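Local atomic coordinates of trehalose-6-phosphate phosphatase (Candida albicans, PDB entry 5DXI), a protein that belongs to the trehalose-phosphatase family of the HAD clan and holds a magnesium ion in its phosphatase domain. Residues A[173-176]-A[181-184]; A[120-125]-A[133-138]; A[127-132]-A[149-154]. All coordinates share one frame; numbering follows the deposited sequence.

Contact 1: A[173-176]-A[181-184]; sequences VEVM and NIEV. With GLC (alpha-D-glucopyranose), chain C.
The beta hairpin of strands 173-178 and 181-186 sets Met176 against Glu183 as an antiparallel hydrogen-bonded pair. Met176 N donates to Glu183 O over 2.8 Å in a nearly straight bond (169° at the hydrogen). The return bond, from Glu183 N to Met176 O at 2.9 Å, arrives in the plane of the carbonyl. One step along, Val175 and Val184 form the non-hydrogen-bonded pair, and there the CA-H of Val184 points at Glu174 O, with 3.4 Å between CA and O. Strand alternation sorts the side chains onto two faces. On one, the CG1 branch of Val175 lies alongside the CG2 branch of Ile182 at 3.9 Å, both pointing the same way. Val173 meets Val184 across a slant, CB to CG1 at 4.0 Å. This aliphatic face is covered by helices 113-126 and 149-165, the layered alpha/beta build expected of the cap of a HAD-clan phosphatase, while the opposite face serves the sugar pocket. There Met176, bent at chi3 (-64°), carries CE to 4.1 Å from Glu183 CB. The Glu183 side chain turns off from strand 173-178 at chi2 (-142°) to place OE2 at alpha-D-glucopyranose O4. The hydrogen bond between O4 and Glu183 OE2 is modelled so short that its exact length is doubtful. The other carboxylate oxygen of Glu183, OE1, forms a salt bridge with Lys136 and weak hydrogen bonds with His90 and Thr141, so partners on both oxygens limit the rotation of the carboxylate. Asn181 ND2 is hydrogen-bonded to O2 of a second alpha-D-glucopyranose.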
ATOM      1  N   VAL A 173      -9.411  -6.978  15.415  1.00 37.44           N
ATOM      2  CA  VAL A 173      -8.125  -6.588  14.850  1.00 37.00           C
ATOM      3  C   VAL A 173      -7.721  -7.597  13.778  1.00 39.01           C
ATOM      4  O   VAL A 173      -8.148  -8.759  13.797  1.00 39.56           O
ATOM      5  CB  VAL A 173      -7.018  -6.506  15.918  1.00 35.62           C
ATOM      6  CG1 VAL A 173      -7.351  -5.444  16.951  1.00 34.83           C
ATOM      7  CG2 VAL A 173      -6.830  -7.852  16.588  1.00 40.76           C
ATOM      8  N   GLU A 174      -6.907  -7.141  12.835  1.00 35.77           N
ATOM      9  CA  GLU A 174      -6.395  -8.000  11.786  1.00 35.18           C
ATOM     10  C   GLU A 174      -4.959  -8.372  12.113  1.00 35.51           C
ATOM     11  O   GLU A 174      -4.172  -7.503  12.466  1.00 34.40           O
ATOM     12  CB  GLU A 174      -6.450  -7.303  10.434  1.00 36.21           C
ATOM     13  CG  GLU A 174      -6.088  -8.225   9.277  1.00 39.77           C
ATOM     14  CD  GLU A 174      -7.138  -9.301   9.059  1.00 44.66           C
ATOM     15  OE1 GLU A 174      -8.333  -9.017   9.305  1.00 42.90           O
ATOM     16  OE2 GLU A 174      -6.767 -10.427   8.657  1.00 41.72           O
ATOM     17  N   VAL A 175      -4.625  -9.654  12.011  1.00 33.54           N
ATOM     18  CA  VAL A 175      -3.240 -10.097  12.221  1.00 38.30           C
ATOM     19  C   VAL A 175      -2.599 -10.394  10.866  1.00 35.98           C
ATOM     20  O   VAL A 175      -2.906 -11.410  10.235  1.00 38.35           O
ATOM     21  CB  VAL A 175      -3.149 -11.355  13.136  1.00 40.22           C
ATOM     22  CG1 VAL A 175      -1.700 -11.776  13.325  1.00 41.44           C
ATOM     23  CG2 VAL A 175      -3.795 -11.089  14.494  1.00 38.64           C
ATOM     24  N   MET A 176      -1.716  -9.506  10.422  1.00 34.25           N
ATOM     25  CA  MET A 176      -1.183  -9.567   9.067  1.00 38.29           C
ATOM     26  C   MET A 176       0.231 -10.124   9.040  1.00 36.02           C
ATOM     27  O   MET A 176       1.114  -9.569   9.673  1.00 34.05           O
ATOM     28  CB  MET A 176      -1.150  -8.175   8.428  1.00 36.97           C
ATOM     29  CG  MET A 176      -2.465  -7.635   7.911  1.00 42.38           C
ATOM     30  SD  MET A 176      -2.212  -6.114   6.949  1.00 48.26           S
ATOM     31  CE  MET A 176      -1.581  -4.999   8.199  1.00 37.19           C
ATOM     32  N   ASN A 181       7.641 -10.015   8.942  1.00 32.61           N
ATOM     33  CA  ASN A 181       7.024  -9.333  10.075  1.00 33.66           C
ATOM     34  C   ASN A 181       5.652  -9.896  10.426  1.00 30.49           C
ATOM     35  O   ASN A 181       5.083 -10.711   9.698  1.00 33.21           O
ATOM     36  CB  ASN A 181       6.930  -7.803   9.812  1.00 31.64           C
ATOM     37  CG  ASN A 181       5.794  -7.404   8.821  1.00 30.82           C
ATOM     38  OD1 ASN A 181       4.674  -7.896   8.894  1.00 32.99           O
ATOM     39  ND2 ASN A 181       6.103  -6.488   7.915  1.00 32.85           N
ATOM     40  N   ILE A 182       5.149  -9.478  11.579  1.00 35.43           N
ATOM     41  CA  ILE A 182       3.746  -9.635  11.891  1.00 34.95           C
ATOM     42  C   ILE A 182       3.250  -8.238  12.226  1.00 36.49           C
ATOM     43  O   ILE A 182       3.926  -7.505  12.943  1.00 32.18           O
ATOM     44  CB  ILE A 182       3.497 -10.598  13.064  1.00 38.24           C
ATOM     45  CG1 ILE A 182       3.914 -12.013  12.681  1.00 36.08           C
ATOM     46  CG2 ILE A 182       2.017 -10.622  13.441  1.00 34.69           C
ATOM     47  CD1 ILE A 182       3.900 -12.971  13.846  1.00 42.23           C
ATOM     48  N   GLU A 183       2.096  -7.848  11.727  1.00 33.61           N
ATOM     49  CA  GLU A 183       1.552  -6.549  12.049  1.00 36.42           C
ATOM     50  C   GLU A 183       0.153  -6.741  12.563  1.00 34.43           C
ATOM     51  O   GLU A 183      -0.538  -7.602  12.107  1.00 36.47           O
ATOM     52  CB  GLU A 183       1.562  -5.619  10.827  1.00 34.77           C
ATOM     53  CG  GLU A 183       2.940  -5.326  10.242  1.00 36.31           C
ATOM     54  CD  GLU A 183       3.115  -3.903   9.759  1.00 37.18           C
ATOM     55  OE1 GLU A 183       2.501  -3.006  10.301  1.00 44.27           O
ATOM     56  OE2 GLU A 183       3.889  -3.680   8.842  1.00 40.47           O
ATOM     57  N   VAL A 184      -0.239  -5.940  13.532  1.00 35.50           N
ATOM     58  CA  VAL A 184      -1.592  -5.963  14.072  1.00 35.72           C
ATOM     59  C   VAL A 184      -2.219  -4.572  14.031  1.00 34.37           C
ATOM     60  O   VAL A 184      -1.611  -3.588  14.450  1.00 34.47           O
ATOM     61  CB  VAL A 184      -1.615  -6.486  15.521  1.00 37.36           C
ATOM     62  CG1 VAL A 184      -3.031  -6.465  16.068  1.00 36.95           C
ATOM     63  CG2 VAL A 184      -1.046  -7.908  15.582  1.00 36.48           C
TER
HETATM   64  C1  GLC C   2       8.533  -1.505   6.708  1.00 29.01           C
HETATM   65  C2  GLC C   2       8.264  -0.907   8.083  1.00 31.87           C
HETATM   66  C3  GLC C   2       6.906  -1.397   8.596  1.00 29.58           C
HETATM   67  C4  GLC C   2       5.831  -1.045   7.583  1.00 30.35           C
HETATM   68  C5  GLC C   2       6.197  -1.668   6.238  1.00 29.08           C
HETATM   69  C6  GLC C   2       5.201  -1.228   5.182  1.00 30.66           C
HETATM   70  O1  GLC C   2       8.677  -2.921   6.809  1.00 31.34           O
HETATM   71  O2  GLC C   2       9.309  -1.301   8.968  1.00 29.35           O
HETATM   72  O3  GLC C   2       6.596  -0.764   9.829  1.00 29.18           O
HETATM   73  O4  GLC C   2       4.548  -1.546   8.011  1.00 29.84           O
HETATM   74  O5  GLC C   2       7.467  -1.215   5.802  1.00 30.92           O
HETATM   75  O6  GLC C   2       5.336   0.183   4.973  1.00 28.91           O

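Contact 2: A[120-125]-A[133-138]; sequences IFKYYT and IERKKV. With GLC (alpha-D-glucopyranose), chain C.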
ATOM      1  N   ILE A 120       2.482 -10.134  23.927  1.00 44.28           N
ATOM      2  CA  ILE A 120       2.707 -11.346  23.163  1.00 48.43           C
ATOM      3  C   ILE A 120       3.983 -11.202  22.316  1.00 47.18           C
ATOM      4  O   ILE A 120       4.790 -12.131  22.240  1.00 49.36           O
ATOM      5  CB  ILE A 120       1.483 -11.680  22.287  1.00 47.25           C
ATOM      6  CG1 ILE A 120       0.307 -12.060  23.191  1.00 50.28           C
ATOM      7  CG2 ILE A 120       1.802 -12.801  21.301  1.00 47.06           C
ATOM      8  CD1 ILE A 120      -1.034 -12.185  22.478  1.00 53.55           C
ATOM      9  N   PHE A 121       4.170 -10.024  21.717  1.00 45.34           N
ATOM     10  CA  PHE A 121       5.355  -9.737  20.912  1.00 45.25           C
ATOM     11  C   PHE A 121       6.624  -9.780  21.767  1.00 48.99           C
ATOM     12  O   PHE A 121       7.677 -10.219  21.304  1.00 48.82           O
ATOM     13  CB  PHE A 121       5.238  -8.373  20.216  1.00 44.53           C
ATOM     14  CG  PHE A 121       4.428  -8.398  18.932  1.00 44.47           C
ATOM     15  CD1 PHE A 121       4.123  -9.600  18.309  1.00 39.22           C
ATOM     16  CD2 PHE A 121       3.973  -7.211  18.353  1.00 41.50           C
ATOM     17  CE1 PHE A 121       3.374  -9.625  17.130  1.00 42.59           C
ATOM     18  CE2 PHE A 121       3.229  -7.227  17.168  1.00 36.04           C
ATOM     19  CZ  PHE A 121       2.930  -8.434  16.561  1.00 38.06           C
ATOM     20  N   LYS A 122       6.533  -9.308  23.007  1.00 46.26           N
ATOM     21  CA  LYS A 122       7.694  -9.325  23.895  1.00 47.78           C
ATOM     22  C   LYS A 122       8.164 -10.756  24.177  1.00 50.59           C
ATOM     23  O   LYS A 122       9.367 -11.029  24.222  1.00 53.31           O
ATOM     24  CB  LYS A 122       7.384  -8.595  25.204  1.00 45.18           C
ATOM     25  CG  LYS A 122       7.463  -7.084  25.095  1.00 44.03           C
ATOM     26  CD  LYS A 122       7.091  -6.413  26.405  1.00 46.54           C
ATOM     27  CE  LYS A 122       7.411  -4.931  26.374  1.00 48.19           C
ATOM     28  NZ  LYS A 122       6.745  -4.206  27.493  1.00 49.52           N
ATOM     29  N   TYR A 123       7.211 -11.667  24.345  1.00 51.64           N
ATOM     30  CA  TYR A 123       7.523 -13.079  24.540  1.00 53.98           C
ATOM     31  C   TYR A 123       8.261 -13.683  23.348  1.00 55.82           C
ATOM     32  O   TYR A 123       9.260 -14.386  23.518  1.00 58.35           O
ATOM     33  CB  TYR A 123       6.241 -13.868  24.817  1.00 56.81           C
ATOM     34  CG  TYR A 123       6.425 -15.374  24.870  1.00 60.80           C
ATOM     35  CD1 TYR A 123       6.808 -16.011  26.046  1.00 61.51           C
ATOM     36  CD2 TYR A 123       6.171 -16.163  23.750  1.00 60.67           C
ATOM     37  CE1 TYR A 123       6.965 -17.387  26.098  1.00 63.15           C
ATOM     38  CE2 TYR A 123       6.324 -17.540  23.790  1.00 64.16           C
ATOM     39  CZ  TYR A 123       6.720 -18.147  24.967  1.00 67.94           C
ATOM     40  OH  TYR A 123       6.868 -19.515  25.009  1.00 71.20           O
ATOM     41  N   TYR A 124       7.772 -13.421  22.141  1.00 52.94           N
ATOM     42  CA  TYR A 124       8.386 -14.014  20.965  1.00 52.89           C
ATOM     43  C   TYR A 124       9.667 -13.290  20.585  1.00 51.81           C
ATOM     44  O   TYR A 124      10.547 -13.881  19.968  1.00 53.61           O
ATOM     45  CB  TYR A 124       7.397 -14.045  19.795  1.00 51.14           C
ATOM     46  CG  TYR A 124       6.342 -15.105  19.981  1.00 53.58           C
ATOM     47  CD1 TYR A 124       6.588 -16.425  19.617  1.00 54.27           C
ATOM     48  CD2 TYR A 124       5.106 -14.796  20.532  1.00 53.45           C
ATOM     49  CE1 TYR A 124       5.637 -17.404  19.796  1.00 51.69           C
ATOM     50  CE2 TYR A 124       4.145 -15.767  20.712  1.00 51.56           C
ATOM     51  CZ  TYR A 124       4.415 -17.070  20.345  1.00 54.43           C
ATOM     52  OH  TYR A 124       3.454 -18.040  20.521  1.00 56.76           O
ATOM     53  N   THR A 125       9.779 -12.020  20.962  1.00 51.36           N
ATOM     54  CA  THR A 125      11.018 -11.278  20.756  1.00 50.57           C
ATOM     55  C   THR A 125      12.132 -11.897  21.604  1.00 57.47           C
ATOM     56  O   THR A 125      13.259 -12.095  21.138  1.00 55.72           O
ATOM     57  CB  THR A 125      10.879  -9.777  21.121  1.00 49.14           C
ATOM     58  OG1 THR A 125       9.984  -9.130  20.206  1.00 49.44           O
ATOM     59  CG2 THR A 125      12.223  -9.085  21.059  1.00 43.36           C
ATOM     60  N   ILE A 133      10.439  -5.060  18.149  1.00 36.98           N
ATOM     61  CA  ILE A 133       9.071  -4.571  18.121  1.00 36.81           C
ATOM     62  C   ILE A 133       9.047  -3.124  17.664  1.00 34.94           C
ATOM     63  O   ILE A 133       9.797  -2.306  18.174  1.00 34.62           O
ATOM     64  CB  ILE A 133       8.417  -4.662  19.516  1.00 38.00           C
ATOM     65  CG1 ILE A 133       8.278  -6.116  19.955  1.00 39.21           C
ATOM     66  CG2 ILE A 133       7.053  -3.970  19.528  1.00 40.02           C
ATOM     67  CD1 ILE A 133       7.904  -6.264  21.412  1.00 45.03           C
ATOM     68  N   GLU A 134       8.184  -2.811  16.705  1.00 35.33           N
ATOM     69  CA  GLU A 134       7.978  -1.428  16.292  1.00 34.41           C
ATOM     70  C   GLU A 134       6.583  -0.989  16.733  1.00 35.43           C
ATOM     71  O   GLU A 134       5.579  -1.500  16.234  1.00 30.86           O
ATOM     72  CB  GLU A 134       8.133  -1.278  14.777  1.00 34.43           C
ATOM     73  CG  GLU A 134       7.962   0.143  14.276  1.00 32.08           C
ATOM     74  CD  GLU A 134       7.955   0.236  12.755  1.00 35.00           C
ATOM     75  OE1 GLU A 134       7.976  -0.822  12.060  1.00 31.63           O
ATOM     76  OE2 GLU A 134       7.942   1.379  12.259  1.00 34.34           O
ATOM     77  N   ARG A 135       6.532  -0.041  17.661  1.00 35.27           N
ATOM     78  CA  ARG A 135       5.267   0.488  18.160  1.00 36.99           C
ATOM     79  C   ARG A 135       4.934   1.774  17.435  1.00 34.18           C
ATOM     80  O   ARG A 135       5.549   2.807  17.665  1.00 35.30           O
ATOM     81  CB  ARG A 135       5.339   0.734  19.670  1.00 36.50           C
ATOM     82  CG  ARG A 135       5.485  -0.537  20.479  1.00 38.31           C
ATOM     83  CD  ARG A 135       5.917  -0.282  21.919  1.00 44.69           C
ATOM     84  NE  ARG A 135       6.223  -1.560  22.555  1.00 49.34           N
ATOM     85  CZ  ARG A 135       7.441  -2.089  22.640  1.00 45.78           C
ATOM     86  NH1 ARG A 135       8.493  -1.426  22.173  1.00 45.30           N
ATOM     87  NH2 ARG A 135       7.607  -3.275  23.215  1.00 41.17           N
ATOM     88  N   LYS A 136       3.965   1.719  16.537  1.00 32.71           N
ATOM     89  CA  LYS A 136       3.555   2.944  15.874  1.00 30.24           C
ATOM     90  C   LYS A 136       2.412   3.537  16.696  1.00 34.39           C
ATOM     91  O   LYS A 136       2.174   3.083  17.810  1.00 35.78           O
ATOM     92  CB  LYS A 136       3.165   2.656  14.427  1.00 31.17           C
ATOM     93  CG  LYS A 136       4.270   1.941  13.637  1.00 32.78           C
ATOM     94  CD  LYS A 136       3.713   1.470  12.300  1.00 34.67           C
ATOM     95  CE  LYS A 136       4.431   0.248  11.792  1.00 34.95           C
ATOM     96  NZ  LYS A 136       3.886  -0.234  10.497  1.00 28.42           N
ATOM     97  N   LYS A 137       1.687   4.515  16.161  1.00 29.82           N
ATOM     98  CA  LYS A 137       0.631   5.144  16.949  1.00 34.06           C
ATOM     99  C   LYS A 137      -0.538   4.188  17.147  1.00 33.74           C
ATOM    100  O   LYS A 137      -1.060   4.051  18.254  1.00 34.66           O
ATOM    101  CB  LYS A 137       0.152   6.440  16.294  1.00 33.51           C
ATOM    102  CG  LYS A 137       1.169   7.581  16.319  1.00 37.34           C
ATOM    103  CD  LYS A 137       0.479   8.877  16.720  1.00 40.04           C
ATOM    104  CE  LYS A 137       1.113  10.094  16.070  1.00 42.78           C
ATOM    105  NZ  LYS A 137       0.044  10.975  15.491  1.00 44.88           N
ATOM    106  N   VAL A 138      -0.939   3.505  16.079  1.00 29.35           N
ATOM    107  CA  VAL A 138      -2.018   2.547  16.183  1.00 28.84           C
ATOM    108  C   VAL A 138      -1.495   1.122  15.972  1.00 35.29           C
ATOM    109  O   VAL A 138      -1.505   0.306  16.895  1.00 34.67           O
ATOM    110  CB  VAL A 138      -3.132   2.863  15.160  1.00 27.52           C
ATOM    111  CG1 VAL A 138      -4.219   1.804  15.227  1.00 27.11           C
ATOM    112  CG2 VAL A 138      -3.702   4.251  15.433  1.00 29.91           C
TER
HETATM  113  C1  GLC C   2       8.533  -1.505   6.708  1.00 29.01           C
HETATM  114  C2  GLC C   2       8.264  -0.907   8.083  1.00 31.87           C
HETATM  115  C3  GLC C   2       6.906  -1.397   8.596  1.00 29.58           C
HETATM  116  C4  GLC C   2       5.831  -1.045   7.583  1.00 30.35           C
HETATM  117  C5  GLC C   2       6.197  -1.668   6.238  1.00 29.08           C
HETATM  118  C6  GLC C   2       5.201  -1.228   5.182  1.00 30.66           C
HETATM  119  O1  GLC C   2       8.677  -2.921   6.809  1.00 31.34           O
HETATM  120  O2  GLC C   2       9.309  -1.301   8.968  1.00 29.35           O
HETATM  121  O3  GLC C   2       6.596  -0.764   9.829  1.00 29.18           O
HETATM  122  O4  GLC C   2       4.548  -1.546   8.011  1.00 29.84           O
HETATM  123  O5  GLC C   2       7.467  -1.215   5.802  1.00 30.92           O
HETATM  124  O6  GLC C   2       5.336   0.183   4.973  1.00 28.91           O
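Phe121 O is gripped twice by Thr125, and both residues face Ile133 across the contact. Thr125 N and OG1 reach Phe121 O from opposite faces of its carbonyl plane, OG1 at 2.8 Å and well above it. The contact is helix-on-sheet packing: helix 113-126 lies over edge strand 132-135 of the four-stranded antiparallel sheet, and the axes of 120-125 and 133-135 approach to 10.0 Å and run roughly antiparallel, at 155°. Ile133 bridges the gap. With CG1 beside its backbone N (chi1 -65°), it sends CD1 to 3.6 Å from Phe121 CB and packs CG1 at 3.5 Å from Thr125 OG1. CD1 also touches Lys122 CG, the two side chains crossing at about a right angle. The other branch of Ile133 has a different job: CG2 sits 3.6 Å above the plane of the Arg135 guanidinium, over its centre, and covers one face. Lys122 CE meets Arg135 NH2, again nearly at right angles, which brings like charges near each other, yet Arg135 NH2 has a salt bridge to Asp118, which would probably ease any repulsion. The Phe121 ring points further inward, onto Leu140 of the next strand and Leu163 of helix 149-165. Alternate residues of the strand and the loop after it serve the opposite face, where the sugar lies. Extended Glu134 accepts from alpha-D-glucopyranose O3 through OE1 at 2.6 Å, and the same OE1 is hydrogen-bonded to His143 NE2. Lys136, equally extended, brings NZ between two sugar hydroxyls, 2.8 Å from O3 and 2.9 Å from O4.

Contact 3: A[127-132]-A[149-154]; sequences KTPGSN and PDLGNF
Leu151 reaches from the first turn of helix 149-165 into the loop that leaves helix 113-126. Its CB points toward that loop, and one branch of the side chain makes the contact. CD2 does the touching: it lies 3.6 Å from Lys127 O and 4.1 Å from Pro129 CD, and the leucine and the proline ring cross at about a right angle. Thr128 divides its two branches between two helices. At chi1 -49° the hydroxyl turns back beside the backbone N, where OG1 hydrogen-bonds to Tyr124 O in the last turn of helix 113-126. The same rotation sends CG2 the other way, to 4.0 Å from Gly152 CA, so a methyl rests on bare helix backbone with no side chain between. Trp142 and Ala147 also touch Thr128, burying it in the seam. Ser131 settles the far end of the loop. Its OG sits between its own backbone N and carbonyl carbon (chi1 72°), a position from which it donates to Thr128 O in the carbonyl plane at a short 2.5 Å. Ser131 N binds this same oxygen, Thr128 O, at 3.1 Å, and the two bonds together fix the Thr128 carbonyl. Gly130, with its positive phi, takes the third position of a type II beta turn running from Thr128 to Ser131, the tight connection through which helix 113-126 hands over to strand 132-135.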
ATOM      1  N   LYS A 127      12.332 -14.867  22.562  1.00 57.56           N
ATOM      2  CA  LYS A 127      12.709 -16.191  22.109  1.00 54.92           C
ATOM      3  C   LYS A 127      13.290 -16.078  20.667  1.00 56.06           C
ATOM      4  O   LYS A 127      13.642 -17.075  20.029  1.00 55.76           O
ATOM      5  CB  LYS A 127      11.506 -17.143  22.231  1.00 55.09           C
ATOM      6  CG  LYS A 127      11.544 -18.366  21.357  1.00 62.88           C
ATOM      7  CD  LYS A 127      10.911 -19.638  21.932  1.00 66.63           C
ATOM      8  CE  LYS A 127      11.744 -20.888  21.532  1.00 69.94           C
ATOM      9  NZ  LYS A 127      11.182 -22.233  21.926  1.00 63.93           N
ATOM     10  N   THR A 128      13.457 -14.853  20.171  1.00 53.71           N
ATOM     11  CA  THR A 128      13.955 -14.689  18.804  1.00 52.05           C
ATOM     12  C   THR A 128      14.986 -13.580  18.699  1.00 50.53           C
ATOM     13  O   THR A 128      14.650 -12.418  18.462  1.00 49.23           O
ATOM     14  CB  THR A 128      12.803 -14.400  17.808  1.00 52.19           C
ATOM     15  OG1 THR A 128      11.743 -15.345  17.989  1.00 46.06           O
ATOM     16  CG2 THR A 128      13.294 -14.495  16.376  1.00 51.62           C
ATOM     17  N   PRO A 129      16.262 -13.944  18.883  1.00 52.66           N
ATOM     18  CA  PRO A 129      17.365 -12.982  18.792  1.00 52.11           C
ATOM     19  C   PRO A 129      17.421 -12.298  17.425  1.00 47.73           C
ATOM     20  O   PRO A 129      17.280 -12.972  16.409  1.00 50.49           O
ATOM     21  CB  PRO A 129      18.612 -13.848  19.039  1.00 50.68           C
ATOM     22  CG  PRO A 129      18.111 -15.030  19.792  1.00 52.05           C
ATOM     23  CD  PRO A 129      16.726 -15.294  19.246  1.00 50.70           C
ATOM     24  N   GLY A 130      17.624 -10.986  17.407  1.00 45.92           N
ATOM     25  CA  GLY A 130      17.659 -10.236  16.163  1.00 47.69           C
ATOM     26  C   GLY A 130      16.294  -9.663  15.794  1.00 47.73           C
ATOM     27  O   GLY A 130      16.192  -8.794  14.927  1.00 45.31           O
ATOM     28  N   SER A 131      15.243 -10.138  16.457  1.00 43.76           N
ATOM     29  CA  SER A 131      13.896  -9.603  16.217  1.00 43.55           C
ATOM     30  C   SER A 131      13.672  -8.351  17.060  1.00 42.49           C
ATOM     31  O   SER A 131      14.360  -8.153  18.061  1.00 41.31           O
ATOM     32  CB  SER A 131      12.831 -10.665  16.524  1.00 43.62           C
ATOM     33  OG  SER A 131      12.714 -10.890  17.917  1.00 44.48           O
ATOM     34  N   ASN A 132      12.745  -7.485  16.648  1.00 41.69           N
ATOM     35  CA  ASN A 132      12.370  -6.340  17.479  1.00 37.06           C
ATOM     36  C   ASN A 132      10.934  -5.878  17.226  1.00 40.72           C
ATOM     37  O   ASN A 132      10.305  -6.251  16.231  1.00 36.65           O
ATOM     38  CB  ASN A 132      13.321  -5.160  17.273  1.00 37.31           C
ATOM     39  CG  ASN A 132      13.078  -4.430  15.970  1.00 36.93           C
ATOM     40  OD1 ASN A 132      13.318  -4.967  14.898  1.00 41.74           O
ATOM     41  ND2 ASN A 132      12.645  -3.180  16.061  1.00 37.15           N
ATOM     42  N   PRO A 149      16.720 -17.324   9.863  1.00 61.27           N
ATOM     43  CA  PRO A 149      15.538 -17.624   9.052  1.00 60.99           C
ATOM     44  C   PRO A 149      14.642 -18.690   9.667  1.00 63.67           C
ATOM     45  O   PRO A 149      13.436 -18.474   9.794  1.00 60.95           O
ATOM     46  CB  PRO A 149      16.142 -18.124   7.740  1.00 58.35           C
ATOM     47  CG  PRO A 149      17.419 -17.388   7.630  1.00 62.07           C
ATOM     48  CD  PRO A 149      17.942 -17.259   9.040  1.00 62.41           C
ATOM     49  N   ASP A 150      15.225 -19.824  10.043  1.00 63.49           N
ATOM     50  CA  ASP A 150      14.441 -20.955  10.525  1.00 62.55           C
ATOM     51  C   ASP A 150      13.728 -20.677  11.846  1.00 57.92           C
ATOM     52  O   ASP A 150      12.526 -20.907  11.971  1.00 60.85           O
ATOM     53  CB  ASP A 150      15.335 -22.188  10.661  1.00 65.33           C
ATOM     54  CG  ASP A 150      15.853 -22.675   9.320  1.00 69.24           C
ATOM     55  OD1 ASP A 150      15.019 -23.074   8.475  1.00 64.13           O
ATOM     56  OD2 ASP A 150      17.088 -22.641   9.107  1.00 70.21           O
ATOM     57  N   LEU A 151      14.460 -20.177  12.831  1.00 60.19           N
ATOM     58  CA  LEU A 151      13.850 -19.917  14.125  1.00 60.27           C
ATOM     59  C   LEU A 151      12.820 -18.796  14.003  1.00 58.30           C
ATOM     60  O   LEU A 151      11.697 -18.926  14.490  1.00 58.02           O
ATOM     61  CB  LEU A 151      14.916 -19.573  15.167  1.00 59.79           C
ATOM     62  CG  LEU A 151      14.393 -19.267  16.570  1.00 57.62           C
ATOM     63  CD1 LEU A 151      13.734 -20.506  17.167  1.00 58.12           C
ATOM     64  CD2 LEU A 151      15.529 -18.786  17.447  1.00 54.98           C
ATOM     65  N   GLY A 152      13.202 -17.714  13.332  1.00 56.00           N
ATOM     66  CA  GLY A 152      12.301 -16.603  13.084  1.00 56.50           C
ATOM     67  C   GLY A 152      10.994 -17.056  12.460  1.00 55.98           C
ATOM     68  O   GLY A 152       9.919 -16.780  12.996  1.00 51.23           O
ATOM     69  N   ASN A 153      11.076 -17.786  11.350  1.00 57.38           N
ATOM     70  CA  ASN A 153       9.872 -18.286  10.684  1.00 54.89           C
ATOM     71  C   ASN A 153       9.069 -19.236  11.568  1.00 55.90           C
ATOM     72  O   ASN A 153       7.836 -19.234  11.543  1.00 53.15           O
ATOM     73  CB  ASN A 153      10.233 -18.965   9.366  1.00 57.56           C
ATOM     74  CG  ASN A 153      10.564 -17.966   8.275  1.00 60.87           C
ATOM     75  OD1 ASN A 153       9.668 -17.363   7.682  1.00 63.51           O
ATOM     76  ND2 ASN A 153      11.851 -17.782   8.007  1.00 61.22           N
ATOM     77  N   PHE A 154       9.776 -20.041  12.353  1.00 58.17           N
ATOM     78  CA  PHE A 154       9.132 -20.949  13.292  1.00 59.11           C
ATOM     79  C   PHE A 154       8.403 -20.163  14.374  1.00 56.61           C
ATOM     80  O   PHE A 154       7.227 -20.410  14.648  1.00 58.60           O
ATOM     81  CB  PHE A 154      10.156 -21.894  13.925  1.00 62.04           C
ATOM     82  CG  PHE A 154       9.567 -22.835  14.944  1.00 64.71           C
ATOM     83  CD1 PHE A 154       8.772 -23.899  14.548  1.00 67.28           C
ATOM     84  CD2 PHE A 154       9.829 -22.666  16.296  1.00 66.70           C
ATOM     85  CE1 PHE A 154       8.230 -24.767  15.483  1.00 68.75           C
ATOM     86  CE2 PHE A 154       9.299 -23.533  17.236  1.00 65.44           C
ATOM     87  CZ  PHE A 154       8.496 -24.585  16.829  1.00 71.99           C
TER

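Overall arrangement
All three contacts belong to one compact unit, an antiparallel sheet of four strands with helices 113-126 and 149-165 on one face, consistent with a HAD-clan cap. Contacts 2 and 3 alternate along the chain and touch where Thr125 meets Ser131, their centres about 14 Å apart; contact 1 opens only after both have closed. Contacts 1 and 2 lie about 11 Å apart, centre to centre, and join at the Phe121 ring, which packs on Ile182 and Val184, while both reach the same alpha-D-glucopyranose. Contact 3, about 17 Å between centres from contact 1, joins the loop that follows helix 113-126 to the first turn of helix 149-165, away from the sugar-binding face.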